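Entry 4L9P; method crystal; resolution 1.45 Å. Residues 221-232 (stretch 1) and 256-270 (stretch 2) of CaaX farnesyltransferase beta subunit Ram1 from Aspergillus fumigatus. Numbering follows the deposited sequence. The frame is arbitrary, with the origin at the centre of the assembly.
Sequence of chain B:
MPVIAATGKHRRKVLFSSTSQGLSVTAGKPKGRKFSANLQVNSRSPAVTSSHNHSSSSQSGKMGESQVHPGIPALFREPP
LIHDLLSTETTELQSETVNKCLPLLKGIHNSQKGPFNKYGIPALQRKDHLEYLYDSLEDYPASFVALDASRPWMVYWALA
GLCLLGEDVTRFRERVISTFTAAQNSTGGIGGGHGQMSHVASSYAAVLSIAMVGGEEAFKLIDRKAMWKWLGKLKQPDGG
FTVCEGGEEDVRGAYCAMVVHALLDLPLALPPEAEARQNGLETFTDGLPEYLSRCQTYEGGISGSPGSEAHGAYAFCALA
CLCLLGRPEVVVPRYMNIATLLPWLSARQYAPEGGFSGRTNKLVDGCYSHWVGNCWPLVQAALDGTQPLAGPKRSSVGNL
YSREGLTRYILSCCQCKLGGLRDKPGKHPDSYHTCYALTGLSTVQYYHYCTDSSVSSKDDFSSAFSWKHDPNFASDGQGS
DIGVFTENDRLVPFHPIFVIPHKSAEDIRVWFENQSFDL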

# COMPACT_ATOMS: atom_id res chain seq x y z
N LEU B 221 -16.14 -1.16 -24.46
CA LEU B 221 -17.19 -1.28 -23.47
C LEU B 221 -17.20 -0.07 -22.54
O LEU B 221 -18.25 0.37 -22.06
CB LEU B 221 -17.05 -2.61 -22.75
CG LEU B 221 -16.17 -2.80 -21.56
CD1 LEU B 221 -16.89 -2.22 -20.31
CD2 LEU B 221 -15.94 -4.28 -21.39
N ILE B 222 -16.02 0.46 -22.27
CA ILE B 222 -15.91 1.57 -21.33
C ILE B 222 -16.54 2.86 -21.85
O ILE B 222 -16.22 3.30 -22.94
CB ILE B 222 -14.44 1.85 -20.98
CG1 ILE B 222 -13.74 0.57 -20.48
CG2 ILE B 222 -14.38 3.07 -20.00
CD1 ILE B 222 -12.17 0.56 -20.58
N ASP B 223 -17.42 3.50 -21.06
CA ASP B 223 -17.93 4.82 -21.41
C ASP B 223 -16.90 5.83 -20.90
O ASP B 223 -16.87 6.16 -19.72
CB ASP B 223 -19.33 5.07 -20.80
CG ASP B 223 -19.92 6.43 -21.20
OD1 ASP B 223 -19.18 7.37 -21.59
OD2 ASP B 223 -21.16 6.56 -21.14
N ARG B 224 -16.02 6.26 -21.80
CA ARG B 224 -14.90 7.13 -21.37
C ARG B 224 -15.31 8.48 -20.90
O ARG B 224 -14.74 8.97 -19.90
CB ARG B 224 -13.92 7.45 -22.51
CG ARG B 224 -12.91 6.52 -22.92
CD ARG B 224 -12.60 7.10 -24.34
NE ARG B 224 -11.42 7.86 -24.27
CZ ARG B 224 -10.80 8.52 -25.21
NH1 ARG B 224 -11.32 8.78 -26.44
NH2 ARG B 224 -9.63 9.00 -24.84
N LYS B 225 -16.26 9.13 -21.59
CA LYS B 225 -16.72 10.43 -21.13
C LYS B 225 -17.36 10.33 -19.74
O LYS B 225 -17.11 11.18 -18.87
CB LYS B 225 -17.70 11.07 -22.13
CG LYS B 225 -18.10 12.40 -21.63
CD LYS B 225 -18.79 13.20 -22.68
CE LYS B 225 -18.32 14.57 -22.59
NZ LYS B 225 -18.94 15.31 -23.67
N ALA B 226 -18.17 9.29 -19.51
CA ALA B 226 -18.83 9.19 -18.23
C ALA B 226 -17.78 8.84 -17.15
O ALA B 226 -17.87 9.32 -16.01
CB ALA B 226 -19.93 8.15 -18.29
N MET B 227 -16.78 8.04 -17.51
CA MET B 227 -15.69 7.79 -16.55
C MET B 227 -14.98 9.07 -16.13
O MET B 227 -14.65 9.25 -14.93
CB MET B 227 -14.64 6.85 -17.18
CG MET B 227 -13.44 6.51 -16.27
SD MET B 227 -13.90 5.34 -14.93
CE MET B 227 -14.00 3.82 -15.85
N TRP B 228 -14.68 9.95 -17.10
CA TRP B 228 -14.06 11.23 -16.80
C TRP B 228 -14.94 12.12 -15.90
O TRP B 228 -14.43 12.71 -14.93
CB TRP B 228 -13.82 11.92 -18.15
CG TRP B 228 -13.24 13.30 -18.12
CD1 TRP B 228 -11.98 13.69 -17.75
CD2 TRP B 228 -13.91 14.46 -18.59
NE1 TRP B 228 -11.82 15.05 -17.95
CE2 TRP B 228 -13.00 15.56 -18.46
CE3 TRP B 228 -15.20 14.68 -19.09
CZ2 TRP B 228 -13.33 16.89 -18.88
CZ3 TRP B 228 -15.54 16.00 -19.50
CH2 TRP B 228 -14.60 17.08 -19.40
N LYS B 229 -16.24 12.19 -16.19
CA LYS B 229 -17.10 12.99 -15.33
C LYS B 229 -17.14 12.45 -13.89
O LYS B 229 -17.08 13.23 -12.94
CB LYS B 229 -18.53 13.04 -15.90
CG LYS B 229 -18.60 13.88 -17.19
CD LYS B 229 -20.00 13.96 -17.71
CE LYS B 229 -20.12 15.01 -18.75
NZ LYS B 229 -21.58 15.17 -18.94
N TRP B 230 -17.22 11.12 -13.75
CA TRP B 230 -17.32 10.52 -12.44
C TRP B 230 -15.99 10.70 -11.71
O TRP B 230 -15.97 11.12 -10.53
CB TRP B 230 -17.71 9.03 -12.55
CG TRP B 230 -17.45 8.30 -11.27
CD1 TRP B 230 -18.14 8.44 -10.06
CD2 TRP B 230 -16.41 7.33 -11.02
NE1 TRP B 230 -17.54 7.66 -9.11
CE2 TRP B 230 -16.51 6.94 -9.66
CE3 TRP B 230 -15.44 6.73 -11.84
CZ2 TRP B 230 -15.66 6.01 -9.09
CZ3 TRP B 230 -14.59 5.82 -11.32
CH2 TRP B 230 -14.72 5.44 -9.93
N LEU B 231 -14.85 10.40 -12.36
CA LEU B 231 -13.56 10.58 -11.65
C LEU B 231 -13.39 12.04 -11.22
O LEU B 231 -12.82 12.33 -10.18
CB LEU B 231 -12.39 10.20 -12.55
CG LEU B 231 -12.20 8.70 -12.74
CD1 LEU B 231 -11.11 8.50 -13.81
CD2 LEU B 231 -11.83 8.02 -11.43
N GLY B 232 -13.87 12.98 -12.03
CA GLY B 232 -13.77 14.38 -11.64
C GLY B 232 -14.51 14.71 -10.33
O GLY B 232 -14.12 15.63 -9.62
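Stretch 2, residues 256-270: CAMVVHALLDLPLAL

Stretch 2 enters as helix 256-263, leaves it through a Schellman turn and continues as a loop that is extended except at Leu 268 (-63/-36). The turn is diagnosed by the positive phi of Asp 265 (46/53) and by two bonds back into the last turn, Leu 266 N to His 261 O at 3.0 Å and Asp 265 N to Ala 262 O at 3.1 Å. Its helix runs nearly antiparallel to helix 224-232: the signed crossing angle is -152°, and the axes approach to 11.1 Å. The contact buries 674 Å², both sides summed.

Along stretch 1, Ile 222 precedes the helix and packs its CD1 3.6 Å from CD2 of Leu 264. Asp 223 points away and caps its own helix, OD1 accepting from Ala 226 N at 3.0 Å. Arg 224 starts sideways, but its guanidinium reaches the end of the opposing helix, where the carbonyl of Leu 264 lies near the guanidinium plane: NH2 donates to Leu 264 O at 3.0 Å (147°), and NE adds a weak bond to the same oxygen at 3.3 Å (134°). A water also links Arg 224 NH2 (2.7 Å) to Asp 265 OD2 (2.6 Å).

One turn on, Met 227 CG lies 3.9 Å from Val 260 CG1 and 4.0 Å from Leu 264 CD1. Trp 228, the residue most covered by stretch 2, meets the loop after the turn instead. Pro 267 CD sits 3.8 Å from the centroid of the Trp 228 five-membered ring, 19° off its normal, hence a CH-pi contact over the face. At the ring edge, Trp 228 NE1 donates to Ala 269 O at 2.9 Å, with a weak second bond to Pro 267 O at 3.3 Å.

Leu 231 closes the apolar seam, its CD1 3.7 Å from Leu 266 CD1 and its CD2 4.0 Å from Ala 257 CB. At Gly 232, CA comes within 4.4 Å of Leu 270 CD2.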

# COMPACT_ATOMS: atom_id res chain seq x y z
N CYS B 256 -5.19 4.75 -8.09
CA CYS B 256 -6.13 4.05 -8.97
C CYS B 256 -6.82 5.01 -9.95
O CYS B 256 -6.97 4.66 -11.13
CB CYS B 256 -7.21 3.35 -8.15
SG CYS B 256 -6.61 1.94 -7.15
N ALA B 257 -7.20 6.22 -9.48
CA ALA B 257 -7.82 7.17 -10.38
C ALA B 257 -6.86 7.55 -11.50
O ALA B 257 -7.26 7.66 -12.68
CB ALA B 257 -8.26 8.42 -9.61
N MET B 258 -5.60 7.82 -11.14
CA MET B 258 -4.67 8.28 -12.17
C MET B 258 -4.23 7.20 -13.14
O MET B 258 -3.96 7.50 -14.31
CB MET B 258 -3.48 8.98 -11.55
CG MET B 258 -3.90 10.31 -10.90
SD MET B 258 -4.89 11.48 -11.98
CE MET B 258 -3.87 11.61 -13.42
N VAL B 259 -4.19 5.95 -12.70
CA VAL B 259 -3.93 4.86 -13.66
C VAL B 259 -5.08 4.73 -14.61
O VAL B 259 -4.85 4.57 -15.83
CB VAL B 259 -3.72 3.54 -12.90
CG1 VAL B 259 -3.88 2.35 -13.85
CG2 VAL B 259 -2.32 3.54 -12.27
N VAL B 260 -6.33 4.76 -14.13
CA VAL B 260 -7.48 4.73 -15.07
C VAL B 260 -7.43 5.92 -16.04
O VAL B 260 -7.63 5.76 -17.26
CB VAL B 260 -8.78 4.75 -14.31
CG1 VAL B 260 -10.02 4.96 -15.23
CG2 VAL B 260 -8.92 3.40 -13.52
N HIS B 261 -7.13 7.09 -15.48
CA HIS B 261 -7.07 8.31 -16.31
C HIS B 261 -6.02 8.14 -17.41
O HIS B 261 -6.29 8.48 -18.59
CB HIS B 261 -6.74 9.46 -15.36
CG HIS B 261 -6.80 10.81 -16.00
ND1 HIS B 261 -5.87 11.26 -16.92
CD2 HIS B 261 -7.74 11.80 -15.88
CE1 HIS B 261 -6.22 12.48 -17.32
NE2 HIS B 261 -7.35 12.83 -16.71
N ALA B 262 -4.83 7.67 -17.05
CA ALA B 262 -3.74 7.53 -18.02
C ALA B 262 -4.04 6.45 -19.06
O ALA B 262 -3.86 6.68 -20.27
CB ALA B 262 -2.44 7.14 -17.31
N LEU B 263 -4.48 5.27 -18.63
CA LEU B 263 -4.65 4.21 -19.62
C LEU B 263 -5.81 4.49 -20.60
O LEU B 263 -5.79 3.97 -21.71
CB LEU B 263 -4.88 2.85 -18.94
CG LEU B 263 -3.64 2.35 -18.22
CD1 LEU B 263 -4.01 1.03 -17.44
CD2 LEU B 263 -2.50 2.04 -19.18
N LEU B 264 -6.82 5.27 -20.20
CA LEU B 264 -7.96 5.61 -21.06
C LEU B 264 -7.73 6.96 -21.79
O LEU B 264 -8.62 7.43 -22.50
CB LEU B 264 -9.24 5.70 -20.23
CG LEU B 264 -9.64 4.37 -19.53
CD1 LEU B 264 -10.98 4.65 -18.84
CD2 LEU B 264 -9.66 3.12 -20.41
N ASP B 265 -6.54 7.56 -21.64
CA ASP B 265 -6.20 8.88 -22.20
C ASP B 265 -7.35 9.88 -21.94
O ASP B 265 -7.87 10.52 -22.87
CB ASP B 265 -5.91 8.76 -23.70
CG ASP B 265 -5.39 10.08 -24.29
OD1 ASP B 265 -4.69 10.80 -23.51
OD2 ASP B 265 -5.74 10.43 -25.48
N LEU B 266 -7.77 10.01 -20.69
CA LEU B 266 -8.81 10.97 -20.42
C LEU B 266 -8.26 12.38 -20.45
O LEU B 266 -7.06 12.60 -20.27
CB LEU B 266 -9.40 10.75 -19.01
CG LEU B 266 -10.00 9.34 -18.82
CD1 LEU B 266 -10.63 9.21 -17.42
CD2 LEU B 266 -11.03 8.98 -19.92
N PRO B 267 -9.12 13.38 -20.68
CA PRO B 267 -8.59 14.74 -20.65
C PRO B 267 -8.02 15.11 -19.29
O PRO B 267 -8.58 14.75 -18.25
CB PRO B 267 -9.86 15.60 -20.94
CG PRO B 267 -10.78 14.71 -21.67
CD PRO B 267 -10.56 13.32 -21.02
N LEU B 268 -6.91 15.82 -19.30
CA LEU B 268 -6.28 16.33 -18.09
C LEU B 268 -7.15 17.34 -17.34
O LEU B 268 -7.14 17.36 -16.09
CB LEU B 268 -4.94 16.94 -18.49
CG LEU B 268 -4.16 17.65 -17.42
CD1 LEU B 268 -3.79 16.67 -16.34
CD2 LEU B 268 -2.86 18.28 -18.05
N ALA B 269 -7.89 18.18 -18.08
CA ALA B 269 -8.73 19.13 -17.40
C ALA B 269 -9.85 18.45 -16.63
O ALA B 269 -10.41 17.44 -17.06
CB ALA B 269 -9.42 20.04 -18.42
N LEU B 270 -10.18 18.99 -15.47
CA LEU B 270 -11.39 18.53 -14.78
C LEU B 270 -12.63 18.84 -15.60
O LEU B 270 -12.68 19.84 -16.32
CB LEU B 270 -11.51 19.23 -13.43
CG LEU B 270 -10.43 18.85 -12.38
CD1 LEU B 270 -10.46 19.86 -11.18
CD2 LEU B 270 -10.59 17.40 -11.90
O HOH W 1 -8.04 10.23 -26.63